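PDB 4XRF: transcriptional regulator, MarR family from Bacillus cereus, which probably binds DNA and regulates transcription through a winged helix-turn-helix domain, as in other MarR-family repressors and activators. Local coordinates for residues A[40-45]-A[51-56]. Numbering follows the deposited sequence.
Sequences KILDHY and TTLAKK. With SO4 (sulfate ion), chain K; PO4 (phosphate ion), chain C.
Ile41 presses both of its branches against helix 50-57: CG2 lies 3.8 Å from Leu53 CD2 and 3.7 Å from Lys56 CD, while CD1 rests on Lys56 CB. With CG1 anti to its own carbonyl carbon (chi1 -61°), the two branches diverge over the aliphatic part of Lys56, and Ile41 and Leu53 run past one another in opposite directions. Leu42 adds its CD2, 4.1 Å from Leu53 CD2, the two leucines meeting at about a right angle; both also reach Ile91 of strand 89-93, and Leu53 continues onto Ile64 and Ile68 of helix 61-73. These side chains form part of the hydrophobic core of a winged helix-turn-helix domain, in which helix 50-57 precedes helix 61-73, the probable recognition helix. The segment axes make an angle of 118°, and no hydrogen bond joins the two segments. At the end of helix 33-45, Tyr45 brings CE2 to 3.3 Å from Lys56 NZ, which approaches the ring obliquely. The lysine chain is extended as far as CE, then bends (chi4 -73°), and Lys56 NZ donates to sulfate O2 at 3.0 Å and to sulfate O1 at 3.2 Å. Sulfate O2 also sits at the Tyr45 ring edge, near its plane. Tyr37 OH of the same chain and Lys6 NZ of the second subunit also hydrogen-bond this ion, probably acquired from the crystallisation liquor.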
loop_
_atom_site.group_PDB
_atom_site.type_symbol
_atom_site.label_atom_id
_atom_site.label_comp_id
_atom_site.label_asym_id
_atom_site.label_seq_id
_atom_site.Cartn_x
_atom_site.Cartn_y
_atom_site.Cartn_z
ATOM N N LYS A 40 -3.210 16.031 18.843
ATOM C CA LYS A 40 -4.442 16.746 19.185
ATOM C C LYS A 40 -4.895 16.467 20.615
ATOM O O LYS A 40 -5.335 17.385 21.300
ATOM C CB LYS A 40 -5.594 16.429 18.233
ATOM C CG LYS A 40 -5.412 16.962 16.835
ATOM C CD LYS A 40 -6.663 16.715 15.991
ATOM C CE LYS A 40 -7.800 17.678 16.320
ATOM N NZ LYS A 40 -8.929 17.512 15.343
ATOM N N ILE A 41 -4.802 15.209 21.056
ATOM C CA ILE A 41 -5.130 14.861 22.450
ATOM C C ILE A 41 -4.252 15.651 23.432
ATOM O O ILE A 41 -4.754 16.235 24.390
ATOM C CB ILE A 41 -5.003 13.346 22.728
ATOM C CG1 ILE A 41 -5.970 12.557 21.834
ATOM C CG2 ILE A 41 -5.254 13.045 24.210
ATOM C CD1 ILE A 41 -5.805 11.052 21.943
ATOM N N LEU A 42 -2.947 15.674 23.174
ATOM C CA LEU A 42 -1.978 16.348 24.046
ATOM C C LEU A 42 -2.117 17.865 23.990
ATOM O O LEU A 42 -1.829 18.547 24.970
ATOM C CB LEU A 42 -0.546 15.939 23.682
ATOM C CG LEU A 42 -0.251 14.451 23.860
ATOM C CD1 LEU A 42 1.084 14.106 23.235
ATOM C CD2 LEU A 42 -0.277 14.068 25.327
ATOM N N ASP A 43 -2.544 18.385 22.835
ATOM C CA ASP A 43 -2.862 19.804 22.701
ATOM C C ASP A 43 -4.101 20.159 23.523
ATOM O O ASP A 43 -4.163 21.231 24.124
ATOM C CB ASP A 43 -3.111 20.171 21.246
ATOM C CG ASP A 43 -3.078 21.675 21.004
ATOM O OD1 ASP A 43 -2.495 22.417 21.820
ATOM O OD2 ASP A 43 -3.628 22.121 19.973
ATOM N N HIS A 44 -5.079 19.258 23.541
ATOM C CA HIS A 44 -6.341 19.517 24.205
ATOM C C HIS A 44 -6.179 19.401 25.726
ATOM O O HIS A 44 -6.464 20.356 26.447
ATOM C CB HIS A 44 -7.432 18.590 23.650
ATOM C CG HIS A 44 -8.776 18.752 24.297
ATOM N ND1 HIS A 44 -9.821 17.884 24.054
ATOM C CD2 HIS A 44 -9.244 19.661 25.188
ATOM C CE1 HIS A 44 -10.874 18.254 24.762
ATOM N NE2 HIS A 44 -10.550 19.328 25.462
ATOM N N TYR A 45 -5.678 18.258 26.196
ATOM C CA TYR A 45 -5.604 17.967 27.624
ATOM C C TYR A 45 -4.249 18.279 28.260
ATOM O O TYR A 45 -4.090 18.119 29.464
ATOM C CB TYR A 45 -5.950 16.503 27.871
ATOM C CG TYR A 45 -7.374 16.139 27.516
ATOM C CD1 TYR A 45 -8.439 16.436 28.387
ATOM C CD2 TYR A 45 -7.662 15.479 26.332
ATOM C CE1 TYR A 45 -9.748 16.095 28.066
ATOM C CE2 TYR A 45 -8.964 15.134 26.003
ATOM C CZ TYR A 45 -10.000 15.437 26.873
ATOM O OH TYR A 45 -11.286 15.089 26.528
ATOM N N THR A 51 -0.646 5.469 29.190
ATOM C CA THR A 51 -1.777 4.532 29.288
ATOM C C THR A 51 -3.128 5.177 28.909
ATOM O O THR A 51 -3.961 4.530 28.298
ATOM C CB THR A 51 -1.834 3.847 30.658
ATOM O OG1 THR A 51 -1.837 4.850 31.673
ATOM C CG2 THR A 51 -0.598 2.943 30.858
ATOM N N THR A 52 -3.325 6.452 29.240
ATOM C CA THR A 52 -4.521 7.189 28.825
ATOM C C THR A 52 -4.576 7.402 27.287
ATOM O O THR A 52 -5.638 7.277 26.668
ATOM C CB THR A 52 -4.620 8.545 29.554
ATOM O OG1 THR A 52 -4.641 8.337 30.975
ATOM C CG2 THR A 52 -5.874 9.301 29.154
ATOM N N LEU A 53 -3.437 7.724 26.680
ATOM C CA LEU A 53 -3.348 7.808 25.233
ATOM C C LEU A 53 -3.767 6.489 24.577
ATOM O O LEU A 53 -4.585 6.492 23.655
ATOM C CB LEU A 53 -1.931 8.188 24.807
ATOM C CG LEU A 53 -1.458 9.609 25.124
ATOM C CD1 LEU A 53 -0.001 9.767 24.694
ATOM C CD2 LEU A 53 -2.336 10.653 24.437
ATOM N N ALA A 54 -3.215 5.378 25.073
ATOM C CA ALA A 54 -3.591 4.040 24.618
ATOM C C ALA A 54 -5.111 3.815 24.701
ATOM O O ALA A 54 -5.718 3.366 23.740
ATOM C CB ALA A 54 -2.846 2.970 25.412
ATOM N N LYS A 55 -5.706 4.109 25.861
ATOM C CA LYS A 55 -7.155 4.013 26.033
ATOM C C LYS A 55 -7.922 4.878 25.031
ATOM O O LYS A 55 -8.894 4.425 24.413
ATOM C CB LYS A 55 -7.545 4.416 27.452
ATOM C CG LYS A 55 -8.738 3.655 27.993
ATOM N N LYS A 56 -7.493 6.125 24.864
ATOM C CA LYS A 56 -8.168 7.011 23.907
ATOM C C LYS A 56 -8.065 6.533 22.453
ATOM O O LYS A 56 -8.962 6.830 21.644
ATOM C CB LYS A 56 -7.688 8.449 24.049
ATOM C CG LYS A 56 -8.228 9.159 25.285
ATOM C CD LYS A 56 -7.408 10.415 25.576
ATOM C CE LYS A 56 -7.896 11.156 26.817
ATOM N NZ LYS A 56 -9.189 11.853 26.586
HETATM S S SO4 K . -10.596 12.213 23.126
HETATM O O1 SO4 K . -11.166 11.247 24.109
HETATM O O2 SO4 K . -9.457 12.925 23.764
HETATM O O3 SO4 K . -11.614 13.224 22.744
HETATM O O4 SO4 K . -10.138 11.418 21.951
HETATM P P PO4 C . -11.894 15.113 16.016
HETATM O O1 PO4 C . -10.913 15.340 17.138
HETATM O O2 PO4 C . -11.998 13.640 15.726
HETATM O O3 PO4 C . -13.241 15.684 16.425
HETATM O O4 PO4 C . -11.383 15.816 14.783
#